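Long-range contacts in inosine-uridine preferring nucleoside hydrolase (PDB 6BA1), which belongs to the nucleoside hydrolase family, has an alpha/beta fold with a central, mostly parallel beta-sheet, and binds a calcium ion: residues 61-69 with 103-113; 167-175 with 270-280. One frame throughout, in Å; residues are numbered along the deposited sequence.

Both contacts lie toward the periphery of the same alpha/beta domain, about 29 Å apart between centres, and share no secondary-structure element. Interaction 1 sits at one margin of the main sheet, where edge strand 64-67 meets the chain leading into helix 110-121; it is partly buried and mixes backbone hydrogen bonds with an aromatic stack. Interaction 2 joins the loop before helix 172-176, and the helix's own first turn, to a small hairpin. Although more buried, it covers less surface, and carbonyl and methyl packing dominates over a single weak hydrogen bond. It also reaches the second subunit, whereas no other chain of the assembly touches the segments of interaction 1.

Interaction 1. Residues 61-69 with 103-113; sequences PEVKVYKGL and RKAEDESAVDF
R103 folds its guanidinium back over the loop that leads into strand 64-67, and NH2 donates to V63 O at 2.7 Å. The N-H...O angle of 139° shows a bent bond, and V63 O stands somewhat out of the guanidinium plane. P61 O lies over one face of the same group, near its centre, without being hydrogen-bonded to it. On the NE side D56 of helix 44-57 adds a salt bridge, so charge and backbone carbonyl together fix the group's rotation. Further along, E106 N donates to V65 O at 3.1 Å, while A110 N donates to K67 O at 3.0 Å. These bonds run segment 103-113 alongside the edge strand of the main parallel region of the sheet. Helix 110-121 belongs to the long crossover from edge strand 64-67 to the parallel strand 125-129, which passes strands 31-37 and 6-11 in the sheet, and S109 is the N-cap of the helix, its OG receiving a weak bond from D112 N. At the helix entrance Y66 is layered between two side chains. F113 lies face to face with it, ring centroids 3.6 Å apart and planes only 8° from parallel. With chi1 at 172°, the F113 ring points away from its own backbone N and lies flat against the tyrosine from the first turn of the helix. The opposite face of Y66 takes the aliphatic part of E106, whose CG lies 3.9 Å from the ring centroid in a CH-pi contact. E108 CG approaches the ring edge at CE1, and A110 CB packs on Y66 CB at 3.8 Å.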
ATOM      1  N   PRO A  61      -7.308  16.442 -36.411  1.00 32.81           N
ATOM      2  CA  PRO A  61      -8.305  15.482 -36.884  1.00 33.28           C
ATOM      3  C   PRO A  61      -7.723  14.205 -37.499  1.00 33.47           C
ATOM      4  O   PRO A  61      -8.491  13.410 -38.017  1.00 34.16           O
ATOM      5  CB  PRO A  61      -9.082  16.276 -37.953  1.00 35.04           C
ATOM      6  CG  PRO A  61      -8.468  17.641 -38.011  1.00 35.44           C
ATOM      7  CD  PRO A  61      -7.115  17.517 -37.400  1.00 34.29           C
ATOM      8  N   GLU A  62      -6.395  14.037 -37.475  1.00 33.10           N
ATOM      9  CA  GLU A  62      -5.753  12.773 -37.866  1.00 33.27           C
ATOM     10  C   GLU A  62      -5.913  11.670 -36.820  1.00 31.98           C
ATOM     11  O   GLU A  62      -5.666  10.499 -37.112  1.00 32.30           O
ATOM     12  CB  GLU A  62      -4.254  12.980 -38.201  1.00 33.55           C
ATOM     13  CG  GLU A  62      -3.237  12.920 -37.056  1.00 32.17           C
ATOM     14  CD  GLU A  62      -3.222  14.146 -36.151  1.00 31.34           C
ATOM     15  OE1 GLU A  62      -4.129  14.994 -36.272  1.00 31.69           O
ATOM     16  OE2 GLU A  62      -2.293  14.261 -35.314  1.00 30.53           O
ATOM     17  N   VAL A  63      -6.296  12.042 -35.600  1.00 30.69           N
ATOM     18  CA  VAL A  63      -6.432  11.090 -34.502  1.00 29.50           C
ATOM     19  C   VAL A  63      -7.650  10.208 -34.751  1.00 30.01           C
ATOM     20  O   VAL A  63      -8.779  10.661 -34.665  1.00 30.22           O
ATOM     21  CB  VAL A  63      -6.542  11.803 -33.137  1.00 28.22           C
ATOM     22  CG1 VAL A  63      -6.820  10.802 -32.021  1.00 27.17           C
ATOM     23  CG2 VAL A  63      -5.274  12.594 -32.847  1.00 27.87           C
ATOM     24  N   LYS A  64      -7.398   8.943 -35.048  1.00 30.37           N
ATOM     25  CA  LYS A  64      -8.425   7.983 -35.426  1.00 31.19           C
ATOM     26  C   LYS A  64      -9.012   7.375 -34.160  1.00 30.08           C
ATOM     27  O   LYS A  64      -8.285   6.788 -33.353  1.00 29.17           O
ATOM     28  CB  LYS A  64      -7.837   6.893 -36.316  1.00 32.33           C
ATOM     29  CG  LYS A  64      -7.030   7.443 -37.481  1.00 33.44           C
ATOM     30  CD  LYS A  64      -6.786   6.435 -38.594  1.00 35.14           C
ATOM     31  CE  LYS A  64      -5.452   6.681 -39.333  1.00 35.88           C
ATOM     32  NZ  LYS A  64      -5.620   6.463 -40.786  1.00 38.03           N
ATOM     33  N   VAL A  65     -10.321   7.520 -33.982  1.00 30.32           N
ATOM     34  CA  VAL A  65     -11.007   7.061 -32.773  1.00 29.44           C
ATOM     35  C   VAL A  65     -11.628   5.685 -33.011  1.00 30.29           C
ATOM     36  O   VAL A  65     -12.484   5.530 -33.876  1.00 31.67           O
ATOM     37  CB  VAL A  65     -12.098   8.065 -32.354  1.00 29.37           C
ATOM     38  CG1 VAL A  65     -12.863   7.567 -31.137  1.00 28.69           C
ATOM     39  CG2 VAL A  65     -11.468   9.429 -32.087  1.00 28.72           C
ATOM     40  N   TYR A  66     -11.196   4.694 -32.235  1.00 29.64           N
ATOM     41  CA  TYR A  66     -11.686   3.319 -32.364  1.00 30.54           C
ATOM     42  C   TYR A  66     -12.739   3.032 -31.300  1.00 30.11           C
ATOM     43  O   TYR A  66     -12.919   3.802 -30.365  1.00 29.00           O
ATOM     44  CB  TYR A  66     -10.523   2.329 -32.289  1.00 30.49           C
ATOM     45  CG  TYR A  66      -9.513   2.551 -33.392  1.00 31.20           C
ATOM     46  CD1 TYR A  66      -9.533   1.786 -34.552  1.00 32.95           C
ATOM     47  CD2 TYR A  66      -8.545   3.549 -33.284  1.00 30.32           C
ATOM     48  CE1 TYR A  66      -8.602   1.998 -35.569  1.00 33.78           C
ATOM     49  CE2 TYR A  66      -7.619   3.771 -34.289  1.00 31.11           C
ATOM     50  CZ  TYR A  66      -7.647   2.997 -35.428  1.00 32.83           C
ATOM     51  OH  TYR A  66      -6.718   3.226 -36.422  1.00 33.76           O
ATOM     52  N   LYS A  67     -13.430   1.911 -31.462  1.00 31.17           N
ATOM     53  CA  LYS A  67     -14.637   1.601 -30.715  1.00 31.30           C
ATOM     54  C   LYS A  67     -14.401   0.361 -29.844  1.00 31.05           C
ATOM     55  O   LYS A  67     -14.336  -0.760 -30.350  1.00 32.22           O
ATOM     56  CB  LYS A  67     -15.795   1.379 -31.708  1.00 33.15           C
ATOM     57  CG  LYS A  67     -17.000   2.291 -31.516  1.00 33.35           C
ATOM     58  CD  LYS A  67     -17.883   2.294 -32.753  1.00 35.33           C
ATOM     59  CE  LYS A  67     -19.065   3.230 -32.600  1.00 35.76           C
ATOM     60  NZ  LYS A  67     -20.052   3.062 -33.705  1.00 37.96           N
ATOM     61  N   GLY A  68     -14.230   0.573 -28.541  1.00 29.67           N
ATOM     62  CA  GLY A  68     -14.083  -0.522 -27.576  1.00 29.46           C
ATOM     63  C   GLY A  68     -15.416  -1.079 -27.098  1.00 30.23           C
ATOM     64  O   GLY A  68     -16.422  -0.935 -27.768  1.00 31.34           O
ATOM     65  N   LEU A  69     -15.402  -1.697 -25.919  1.00 29.76           N
ATOM     66  CA  LEU A  69     -16.561  -2.418 -25.379  1.00 30.64           C
ATOM     67  C   LEU A  69     -17.453  -1.522 -24.525  1.00 30.08           C
ATOM     68  O   LEU A  69     -16.955  -0.635 -23.845  1.00 28.75           O
ATOM     69  CB  LEU A  69     -16.079  -3.643 -24.584  1.00 30.72           C
ATOM     70  CG  LEU A  69     -15.403  -4.726 -25.433  1.00 31.82           C
ATOM     71  CD1 LEU A  69     -14.302  -5.450 -24.689  1.00 31.33           C
ATOM     72  CD2 LEU A  69     -16.434  -5.725 -25.912  1.00 33.77           C
ATOM     73  N   ARG A 103     -16.182  13.407 -39.030  1.00 39.73           N
ATOM     74  CA  ARG A 103     -15.434  12.133 -39.036  1.00 38.97           C
ATOM     75  C   ARG A 103     -16.161  11.242 -38.079  1.00 38.23           C
ATOM     76  O   ARG A 103     -16.877  11.714 -37.171  1.00 37.72           O
ATOM     77  CB  ARG A 103     -13.950  12.297 -38.594  1.00 37.38           C
ATOM     78  CG  ARG A 103     -13.435  13.632 -38.933  1.00 37.69           C
ATOM     79  CD  ARG A 103     -11.926  13.960 -38.574  1.00 36.42           C
ATOM     80  NE  ARG A 103     -11.612  13.656 -37.181  1.00 34.51           N
ATOM     81  CZ  ARG A 103     -11.104  12.512 -36.743  1.00 33.56           C
ATOM     82  NH1 ARG A 103     -10.889  11.509 -37.598  1.00 34.39           N
ATOM     83  NH2 ARG A 103     -10.786  12.289 -35.470  1.00 31.96           N
ATOM     84  N   LYS A 104     -16.019   9.933 -38.294  1.00 38.39           N
ATOM     85  CA  LYS A 104     -16.664   8.913 -37.473  1.00 37.92           C
ATOM     86  C   LYS A 104     -15.701   7.815 -37.055  1.00 36.81           C
ATOM     87  O   LYS A 104     -14.541   7.810 -37.469  1.00 36.53           O
ATOM     88  CB  LYS A 104     -17.888   8.357 -38.231  1.00 39.98           C
ATOM     89  CG  LYS A 104     -18.995   9.397 -38.374  1.00 41.07           C
ATOM     90  CD  LYS A 104     -20.472   9.017 -38.057  1.00 42.15           C
ATOM     91  CE  LYS A 104     -21.177  10.180 -37.336  1.00 41.94           C
ATOM     92  NZ  LYS A 104     -22.629  10.286 -37.628  1.00 43.95           N
ATOM     93  N   ALA A 105     -16.173   6.905 -36.210  1.00 36.30           N
ATOM     94  CA  ALA A 105     -15.325   5.847 -35.660  1.00 35.30           C
ATOM     95  C   ALA A 105     -14.830   4.906 -36.739  1.00 36.62           C
ATOM     96  O   ALA A 105     -15.554   4.615 -37.684  1.00 38.45           O
ATOM     97  CB  ALA A 105     -16.084   5.058 -34.607  1.00 34.86           C
ATOM     98  N   GLU A 106     -13.597   4.417 -36.586  1.00 35.86           N
ATOM     99  CA  GLU A 106     -13.010   3.471 -37.544  1.00 37.21           C
ATOM    100  C   GLU A 106     -13.778   2.158 -37.535  1.00 38.34           C
ATOM    101  O   GLU A 106     -14.528   1.864 -36.601  1.00 37.73           O
ATOM    102  CB  GLU A 106     -11.549   3.205 -37.228  1.00 36.21           C
ATOM    103  CG  GLU A 106     -10.635   4.428 -37.322  1.00 35.36           C
ATOM    104  CD  GLU A 106     -10.481   4.965 -38.723  1.00 36.93           C
ATOM    105  OE1 GLU A 106     -10.438   4.165 -39.669  1.00 38.61           O
ATOM    106  OE2 GLU A 106     -10.377   6.194 -38.864  1.00 36.60           O
ATOM    107  N   ASP A 107     -13.597   1.370 -38.593  1.00 40.19           N
ATOM    108  CA  ASP A 107     -14.413   0.173 -38.812  1.00 41.82           C
ATOM    109  C   ASP A 107     -14.098  -0.924 -37.812  1.00 41.06           C
ATOM    110  O   ASP A 107     -15.008  -1.514 -37.243  1.00 41.30           O
ATOM    111  CB  ASP A 107     -14.247  -0.354 -40.248  1.00 44.27           C
ATOM    112  CG  ASP A 107     -14.851   0.575 -41.293  1.00 45.57           C
ATOM    113  OD1 ASP A 107     -15.522   1.568 -40.936  1.00 44.75           O
ATOM    114  OD2 ASP A 107     -14.684   0.269 -42.498  1.00 47.65           O
ATOM    115  N   GLU A 108     -12.813  -1.191 -37.614  1.00 40.31           N
ATOM    116  CA  GLU A 108     -12.379  -2.240 -36.686  1.00 39.73           C
ATOM    117  C   GLU A 108     -12.577  -1.865 -35.213  1.00 37.58           C
ATOM    118  O   GLU A 108     -12.641  -0.687 -34.853  1.00 36.21           O
ATOM    119  CB  GLU A 108     -10.920  -2.631 -36.957  1.00 39.86           C
ATOM    120  CG  GLU A 108      -9.896  -1.572 -36.578  1.00 38.05           C
ATOM    121  CD  GLU A 108      -8.709  -1.525 -37.536  1.00 38.98           C
ATOM    122  OE1 GLU A 108      -8.930  -1.228 -38.748  1.00 40.49           O
ATOM    123  OE2 GLU A 108      -7.569  -1.770 -37.063  1.00 38.32           O
ATOM    124  N   SER A 109     -12.675  -2.899 -34.378  1.00 37.49           N
ATOM    125  CA  SER A 109     -12.796  -2.733 -32.925  1.00 35.68           C
ATOM    126  C   SER A 109     -11.475  -2.251 -32.337  1.00 34.04           C
ATOM    127  O   SER A 109     -10.403  -2.465 -32.913  1.00 34.48           O
ATOM    128  CB  SER A 109     -13.241  -4.039 -32.239  1.00 36.32           C
ATOM    129  OG  SER A 109     -12.174  -4.963 -32.089  1.00 36.58           O
ATOM    130  N   ALA A 110     -11.569  -1.614 -31.180  1.00 32.33           N
ATOM    131  CA  ALA A 110     -10.398  -1.097 -30.482  1.00 30.82           C
ATOM    132  C   ALA A 110      -9.555  -2.212 -29.892  1.00 30.88           C
ATOM    133  O   ALA A 110      -8.338  -2.072 -29.757  1.00 30.36           O
ATOM    134  CB  ALA A 110     -10.817  -0.133 -29.396  1.00 29.27           C
ATOM    135  N   VAL A 111     -10.218  -3.313 -29.542  1.00 31.68           N
ATOM    136  CA  VAL A 111      -9.539  -4.548 -29.143  1.00 32.26           C
ATOM    137  C   VAL A 111      -8.490  -4.922 -30.202  1.00 33.44           C
ATOM    138  O   VAL A 111      -7.312  -5.093 -29.883  1.00 33.12           O
ATOM    139  CB  VAL A 111     -10.542  -5.720 -28.956  1.00 33.55           C
ATOM    140  CG1 VAL A 111      -9.830  -6.969 -28.449  1.00 34.24           C
ATOM    141  CG2 VAL A 111     -11.701  -5.328 -28.033  1.00 32.70           C
ATOM    142  N   ASP A 112      -8.929  -5.011 -31.461  1.00 34.92           N
ATOM    143  CA  ASP A 112      -8.052  -5.386 -32.584  1.00 36.40           C
ATOM    144  C   ASP A 112      -7.046  -4.301 -32.960  1.00 35.55           C
ATOM    145  O   ASP A 112      -5.939  -4.620 -33.396  1.00 36.31           O
ATOM    146  CB  ASP A 112      -8.872  -5.756 -33.826  1.00 38.43           C
ATOM    147  CG  ASP A 112      -9.719  -7.000 -33.630  1.00 39.83           C
ATOM    148  OD1 ASP A 112      -9.282  -7.942 -32.936  1.00 40.05           O
ATOM    149  OD2 ASP A 112     -10.834  -7.025 -34.199  1.00 40.90           O
ATOM    150  N   PHE A 113      -7.434  -3.032 -32.819  1.00 34.20           N
ATOM    151  CA  PHE A 113      -6.524  -1.911 -33.078  1.00 33.38           C
ATOM    152  C   PHE A 113      -5.308  -1.944 -32.154  1.00 32.34           C
ATOM    153  O   PHE A 113      -4.183  -1.688 -32.592  1.00 32.62           O
ATOM    154  CB  PHE A 113      -7.239  -0.568 -32.933  1.00 32.22           C
ATOM    155  CG  PHE A 113      -6.312   0.616 -32.994  1.00 31.32           C
ATOM    156  CD1 PHE A 113      -5.497   0.825 -34.108  1.00 32.36           C
ATOM    157  CD2 PHE A 113      -6.233   1.511 -31.929  1.00 29.62           C
ATOM    158  CE1 PHE A 113      -4.638   1.914 -34.164  1.00 31.70           C
ATOM    159  CE2 PHE A 113      -5.371   2.599 -31.986  1.00 29.00           C
ATOM    160  CZ  PHE A 113      -4.574   2.799 -33.103  1.00 30.02           C
TER

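Interaction 2. Residues 167-175 with 270-280; sequences NAWTEANIS and VDVEGPTRGRT
The indole of W169 lies close to the carbonyls of three successive residues, P275, T276 and R277, yet its NE1 makes just one hydrogen bond among them, a weak and bent one to R277 O (3.3 Å). These carbonyls belong to the connection of a beta hairpin, strands 268-270 and 280-282, which passes through a type I turn at G274-R277 and a type II turn at T276-R279. Having CG between the backbone N and the carbonyl carbon (chi1 63°) carries the indole over the Asx turn of N167. There N167 OD1 accepts from W169 N at 2.9 Å and lies above one face of the ring, toward its rim. R279 CB meets the indole edge near CD1, while R279 CA approaches W169 O in a CA-H...O contact of 3.2 Å. The site also belongs to the dimer interface: W169 packs on P275 of the second subunit, and R279 NH2 makes a weak hydrogen bond to A168 O there. G278, with a positive phi of 98°, presents bare backbone to the CG2 methyl of T170. E171 caps helix 172-176, its OE2 receiving N173 N at 3.2 Å and its OE1 also bonded to G158 N. N173 of the same helix touches D12, a calcium ligand. The I174 side chain crosses those of V270 and T280 obliquely, CG1 lying 4.1 Å from T280 CG2 and CG2 lying 3.9 Å from V270 CG1.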
ATOM      1  N   ASN A 167     -15.517   3.740  -2.803  1.00 27.49           N
ATOM      2  CA  ASN A 167     -15.684   3.330  -1.406  1.00 28.62           C
ATOM      3  C   ASN A 167     -14.328   3.531  -0.720  1.00 28.40           C
ATOM      4  O   ASN A 167     -13.439   4.162  -1.297  1.00 27.50           O
ATOM      5  CB  ASN A 167     -16.223   1.883  -1.324  1.00 29.11           C
ATOM      6  CG  ASN A 167     -15.383   0.878  -2.099  1.00 28.21           C
ATOM      7  OD1 ASN A 167     -14.161   0.980  -2.156  1.00 27.50           O
ATOM      8  ND2 ASN A 167     -16.042  -0.109  -2.688  1.00 28.44           N
ATOM      9  N   ALA A 168     -14.157   3.018   0.494  1.00 29.34           N
ATOM     10  CA  ALA A 168     -12.870   3.146   1.206  1.00 29.39           C
ATOM     11  C   ALA A 168     -11.696   2.365   0.584  1.00 28.43           C
ATOM     12  O   ALA A 168     -10.547   2.653   0.902  1.00 28.33           O
ATOM     13  CB  ALA A 168     -13.040   2.776   2.679  1.00 30.89           C
ATOM     14  N   TRP A 169     -11.974   1.409  -0.302  1.00 27.89           N
ATOM     15  CA  TRP A 169     -10.941   0.509  -0.840  1.00 27.31           C
ATOM     16  C   TRP A 169     -10.853   0.373  -2.373  1.00 26.20           C
ATOM     17  O   TRP A 169      -9.971  -0.333  -2.850  1.00 25.87           O
ATOM     18  CB  TRP A 169     -11.106  -0.878  -0.207  1.00 28.25           C
ATOM     19  CG  TRP A 169     -12.403  -1.550  -0.520  1.00 28.67           C
ATOM     20  CD1 TRP A 169     -12.623  -2.472  -1.485  1.00 28.42           C
ATOM     21  CD2 TRP A 169     -13.657  -1.358   0.146  1.00 29.62           C
ATOM     22  NE1 TRP A 169     -13.939  -2.866  -1.476  1.00 29.15           N
ATOM     23  CE2 TRP A 169     -14.597  -2.198  -0.481  1.00 29.89           C
ATOM     24  CE3 TRP A 169     -14.081  -0.548   1.209  1.00 30.46           C
ATOM     25  CZ2 TRP A 169     -15.938  -2.264  -0.083  1.00 30.94           C
ATOM     26  CZ3 TRP A 169     -15.417  -0.608   1.609  1.00 31.51           C
ATOM     27  CH2 TRP A 169     -16.328  -1.460   0.960  1.00 31.72           C
ATOM     28  N   THR A 170     -11.727   1.039  -3.135  1.00 25.81           N
ATOM     29  CA  THR A 170     -11.705   0.956  -4.613  1.00 24.93           C
ATOM     30  C   THR A 170     -11.760   2.329  -5.274  1.00 24.30           C
ATOM     31  O   THR A 170     -12.385   3.255  -4.755  1.00 24.71           O
ATOM     32  CB  THR A 170     -12.886   0.124  -5.179  1.00 25.31           C
ATOM     33  OG1 THR A 170     -14.095   0.883  -5.119  1.00 25.68           O
ATOM     34  CG2 THR A 170     -13.095  -1.161  -4.412  1.00 26.26           C
ATOM     35  N   GLU A 171     -11.126   2.441  -6.433  1.00 23.47           N
ATOM     36  CA  GLU A 171     -11.127   3.662  -7.232  1.00 22.93           C
ATOM     37  C   GLU A 171     -11.973   3.467  -8.501  1.00 22.75           C
ATOM     38  O   GLU A 171     -12.039   2.364  -9.043  1.00 22.78           O
ATOM     39  CB  GLU A 171      -9.686   4.058  -7.565  1.00 22.33           C
ATOM     40  CG  GLU A 171      -9.518   5.296  -8.441  1.00 21.86           C
ATOM     41  CD  GLU A 171      -9.761   5.049  -9.925  1.00 21.40           C
ATOM     42  OE1 GLU A 171      -9.540   3.902 -10.396  1.00 21.32           O
ATOM     43  OE2 GLU A 171     -10.202   5.993 -10.626  1.00 21.30           O
ATOM     44  N   ALA A 172     -12.594   4.554  -8.973  1.00 22.74           N
ATOM     45  CA  ALA A 172     -13.572   4.550 -10.083  1.00 22.85           C
ATOM     46  C   ALA A 172     -13.261   3.633 -11.282  1.00 22.50           C
ATOM     47  O   ALA A 172     -14.002   2.683 -11.536  1.00 22.99           O
ATOM     48  CB  ALA A 172     -13.807   5.973 -10.562  1.00 22.81           C
ATOM     49  N   ASN A 173     -12.183   3.933 -12.018  1.00 21.84           N
ATOM     50  CA  ASN A 173     -11.803   3.159 -13.214  1.00 21.67           C
ATOM     51  C   ASN A 173     -11.613   1.643 -12.930  1.00 22.02           C
ATOM     52  O   ASN A 173     -11.963   0.794 -13.766  1.00 22.41           O
ATOM     53  CB  ASN A 173     -10.542   3.757 -13.878  1.00 21.05           C
ATOM     54  CG  ASN A 173     -10.778   5.161 -14.463  1.00 20.90           C
ATOM     55  OD1 ASN A 173     -11.847   5.455 -15.023  1.00 21.27           O
ATOM     56  ND2 ASN A 173      -9.778   6.029 -14.341  1.00 20.54           N
ATOM     57  N   ILE A 174     -11.103   1.310 -11.747  1.00 22.09           N
ATOM     58  CA  ILE A 174     -10.975  -0.085 -11.331  1.00 22.63           C
ATOM     59  C   ILE A 174     -12.335  -0.631 -10.891  1.00 23.42           C
ATOM     60  O   ILE A 174     -12.675  -1.770 -11.193  1.00 24.06           O
ATOM     61  CB  ILE A 174      -9.950  -0.254 -10.176  1.00 22.64           C
ATOM     62  CG1 ILE A 174      -8.570   0.278 -10.589  1.00 22.04           C
ATOM     63  CG2 ILE A 174      -9.843  -1.724  -9.752  1.00 23.40           C
ATOM     64  CD1 ILE A 174      -7.814  -0.593 -11.566  1.00 22.14           C
ATOM     65  N   SER A 175     -13.099   0.190 -10.175  1.00 23.55           N
ATOM     66  CA  SER A 175     -14.440  -0.173  -9.698  1.00 24.45           C
ATOM     67  C   SER A 175     -15.363  -0.656 -10.809  1.00 24.93           C
ATOM     68  O   SER A 175     -16.097  -1.621 -10.616  1.00 25.84           O
ATOM     69  CB  SER A 175     -15.085   1.004  -8.962  1.00 24.61           C
ATOM     70  OG  SER A 175     -16.465   0.777  -8.730  1.00 25.59           O
ATOM     71  N   VAL A 270      -5.690  -7.337  -8.349  1.00 27.43           N
ATOM     72  CA  VAL A 270      -6.899  -6.643  -7.942  1.00 26.89           C
ATOM     73  C   VAL A 270      -7.801  -7.666  -7.290  1.00 28.02           C
ATOM     74  O   VAL A 270      -7.930  -8.792  -7.771  1.00 28.97           O
ATOM     75  CB  VAL A 270      -7.617  -5.956  -9.122  1.00 26.05           C
ATOM     76  CG1 VAL A 270      -8.935  -5.328  -8.676  1.00 25.80           C
ATOM     77  CG2 VAL A 270      -6.706  -4.908  -9.748  1.00 25.05           C
ATOM     78  N   ASP A 271      -8.406  -7.267  -6.179  1.00 28.09           N
ATOM     79  CA  ASP A 271      -9.257  -8.159  -5.410  1.00 29.28           C
ATOM     80  C   ASP A 271     -10.568  -8.347  -6.154  1.00 29.42           C
ATOM     81  O   ASP A 271     -11.195  -7.376  -6.579  1.00 28.55           O
ATOM     82  CB  ASP A 271      -9.494  -7.622  -3.992  1.00 29.47           C
ATOM     83  CG  ASP A 271      -8.292  -7.808  -3.060  1.00 29.97           C
ATOM     84  OD1 ASP A 271      -7.253  -8.353  -3.473  1.00 30.19           O
ATOM     85  OD2 ASP A 271      -8.404  -7.400  -1.889  1.00 30.31           O
ATOM     86  N   VAL A 272     -10.943  -9.608  -6.328  1.00 30.67           N
ATOM     87  CA  VAL A 272     -12.142  -9.994  -7.060  1.00 31.19           C
ATOM     88  C   VAL A 272     -13.204 -10.611  -6.134  1.00 32.48           C
ATOM     89  O   VAL A 272     -14.378 -10.261  -6.248  1.00 32.56           O
ATOM     90  CB  VAL A 272     -11.764 -10.971  -8.200  1.00 31.87           C
ATOM     91  CG1 VAL A 272     -13.000 -11.524  -8.904  1.00 32.80           C
ATOM     92  CG2 VAL A 272     -10.836 -10.278  -9.190  1.00 30.69           C
ATOM     93  N   GLU A 273     -12.798 -11.510  -5.227  1.00 33.63           N
ATOM     94  CA  GLU A 273     -13.755 -12.337  -4.465  1.00 35.21           C
ATOM     95  C   GLU A 273     -14.311 -11.719  -3.196  1.00 35.28           C
ATOM     96  O   GLU A 273     -15.512 -11.762  -2.956  1.00 36.00           O
ATOM     97  CB  GLU A 273     -13.141 -13.716  -4.127  1.00 36.79           C
ATOM     98  CG  GLU A 273     -12.867 -14.603  -5.340  1.00 37.43           C
ATOM     99  CD  GLU A 273     -13.120 -16.100  -5.124  1.00 39.67           C
ATOM    100  OE1 GLU A 273     -12.917 -16.551  -3.981  1.00 40.64           O
ATOM    101  OE2 GLU A 273     -13.569 -16.738  -6.090  1.00 40.50           O
ATOM    102  N   GLY A 274     -13.442 -11.155  -2.376  1.00 34.73           N
ATOM    103  CA  GLY A 274     -13.786 -10.744  -1.006  1.00 35.21           C
ATOM    104  C   GLY A 274     -14.673  -9.525  -0.887  1.00 34.49           C
ATOM    105  O   GLY A 274     -15.141  -8.999  -1.894  1.00 33.62           O
ATOM    106  N   PRO A 275     -14.913  -9.062   0.358  1.00 35.02           N
ATOM    107  CA  PRO A 275     -15.601  -7.783   0.578  1.00 34.47           C
ATOM    108  C   PRO A 275     -14.704  -6.573   0.289  1.00 32.92           C
ATOM    109  O   PRO A 275     -15.164  -5.434   0.393  1.00 32.48           O
ATOM    110  CB  PRO A 275     -15.987  -7.842   2.054  1.00 35.87           C
ATOM    111  CG  PRO A 275     -14.923  -8.665   2.671  1.00 36.49           C
ATOM    112  CD  PRO A 275     -14.499  -9.672   1.635  1.00 36.31           C
ATOM    113  N   THR A 276     -13.432  -6.827  -0.035  1.00 32.31           N
ATOM    114  CA  THR A 276     -12.534  -5.831  -0.617  1.00 30.87           C
ATOM    115  C   THR A 276     -12.487  -5.869  -2.159  1.00 29.87           C
ATOM    116  O   THR A 276     -11.517  -5.398  -2.749  1.00 28.88           O
ATOM    117  CB  THR A 276     -11.101  -6.035  -0.097  1.00 30.95           C
ATOM    118  OG1 THR A 276     -10.683  -7.376  -0.377  1.00 31.64           O
ATOM    119  CG2 THR A 276     -11.034  -5.789   1.388  1.00 31.92           C
ATOM    120  N   ARG A 277     -13.514  -6.419  -2.813  1.00 30.27           N
ATOM    121  CA  ARG A 277     -13.576  -6.485  -4.280  1.00 29.58           C
ATOM    122  C   ARG A 277     -13.356  -5.106  -4.908  1.00 28.21           C
ATOM    123  O   ARG A 277     -14.036  -4.150  -4.547  1.00 28.08           O
ATOM    124  CB  ARG A 277     -14.921  -7.072  -4.734  1.00 30.45           C
ATOM    125  CG  ARG A 277     -15.122  -7.134  -6.244  1.00 30.01           C
ATOM    126  CD  ARG A 277     -16.481  -7.692  -6.639  1.00 31.10           C
ATOM    127  NE  ARG A 277     -16.839  -7.301  -8.008  1.00 30.61           N
ATOM    128  CZ  ARG A 277     -16.328  -7.824  -9.127  1.00 30.52           C
ATOM    129  NH1 ARG A 277     -16.739  -7.382 -10.309  1.00 30.22           N
ATOM    130  NH2 ARG A 277     -15.418  -8.809  -9.078  1.00 30.94           N
ATOM    131  N   GLY A 278     -12.399  -5.025  -5.832  1.00 27.39           N
ATOM    132  CA  GLY A 278     -12.046  -3.783  -6.533  1.00 26.18           C
ATOM    133  C   GLY A 278     -10.848  -3.022  -5.978  1.00 25.60           C
ATOM    134  O   GLY A 278     -10.528  -1.923  -6.461  1.00 24.73           O
ATOM    135  N   ARG A 279     -10.192  -3.602  -4.973  1.00 26.22           N
ATOM    136  CA  ARG A 279      -9.028  -2.996  -4.335  1.00 25.98           C
ATOM    137  C   ARG A 279      -7.776  -3.372  -5.097  1.00 25.66           C
ATOM    138  O   ARG A 279      -7.611  -4.521  -5.495  1.00 26.18           O
ATOM    139  CB  ARG A 279      -8.931  -3.451  -2.864  1.00 27.05           C
ATOM    140  CG  ARG A 279      -7.589  -3.265  -2.161  1.00 27.26           C
ATOM    141  CD  ARG A 279      -7.763  -3.180  -0.652  1.00 28.29           C
ATOM    142  NE  ARG A 279      -6.718  -3.843   0.135  1.00 29.21           N
ATOM    143  CZ  ARG A 279      -6.645  -5.150   0.388  1.00 30.20           C
ATOM    144  NH1 ARG A 279      -7.527  -6.011  -0.091  1.00 30.42           N
ATOM    145  NH2 ARG A 279      -5.651  -5.617   1.128  1.00 31.15           N
ATOM    146  N   THR A 280      -6.905  -2.394  -5.295  1.00 24.97           N
ATOM    147  CA  THR A 280      -5.592  -2.617  -5.876  1.00 24.83           C
ATOM    148  C   THR A 280      -4.625  -2.901  -4.738  1.00 25.62           C
ATOM    149  O   THR A 280      -4.506  -2.100  -3.803  1.00 25.73           O
ATOM    150  CB  THR A 280      -5.122  -1.367  -6.618  1.00 23.88           C
ATOM    151  OG1 THR A 280      -5.366  -0.219  -5.798  1.00 23.74           O
ATOM    152  CG2 THR A 280      -5.891  -1.195  -7.924  1.00 23.25           C
TER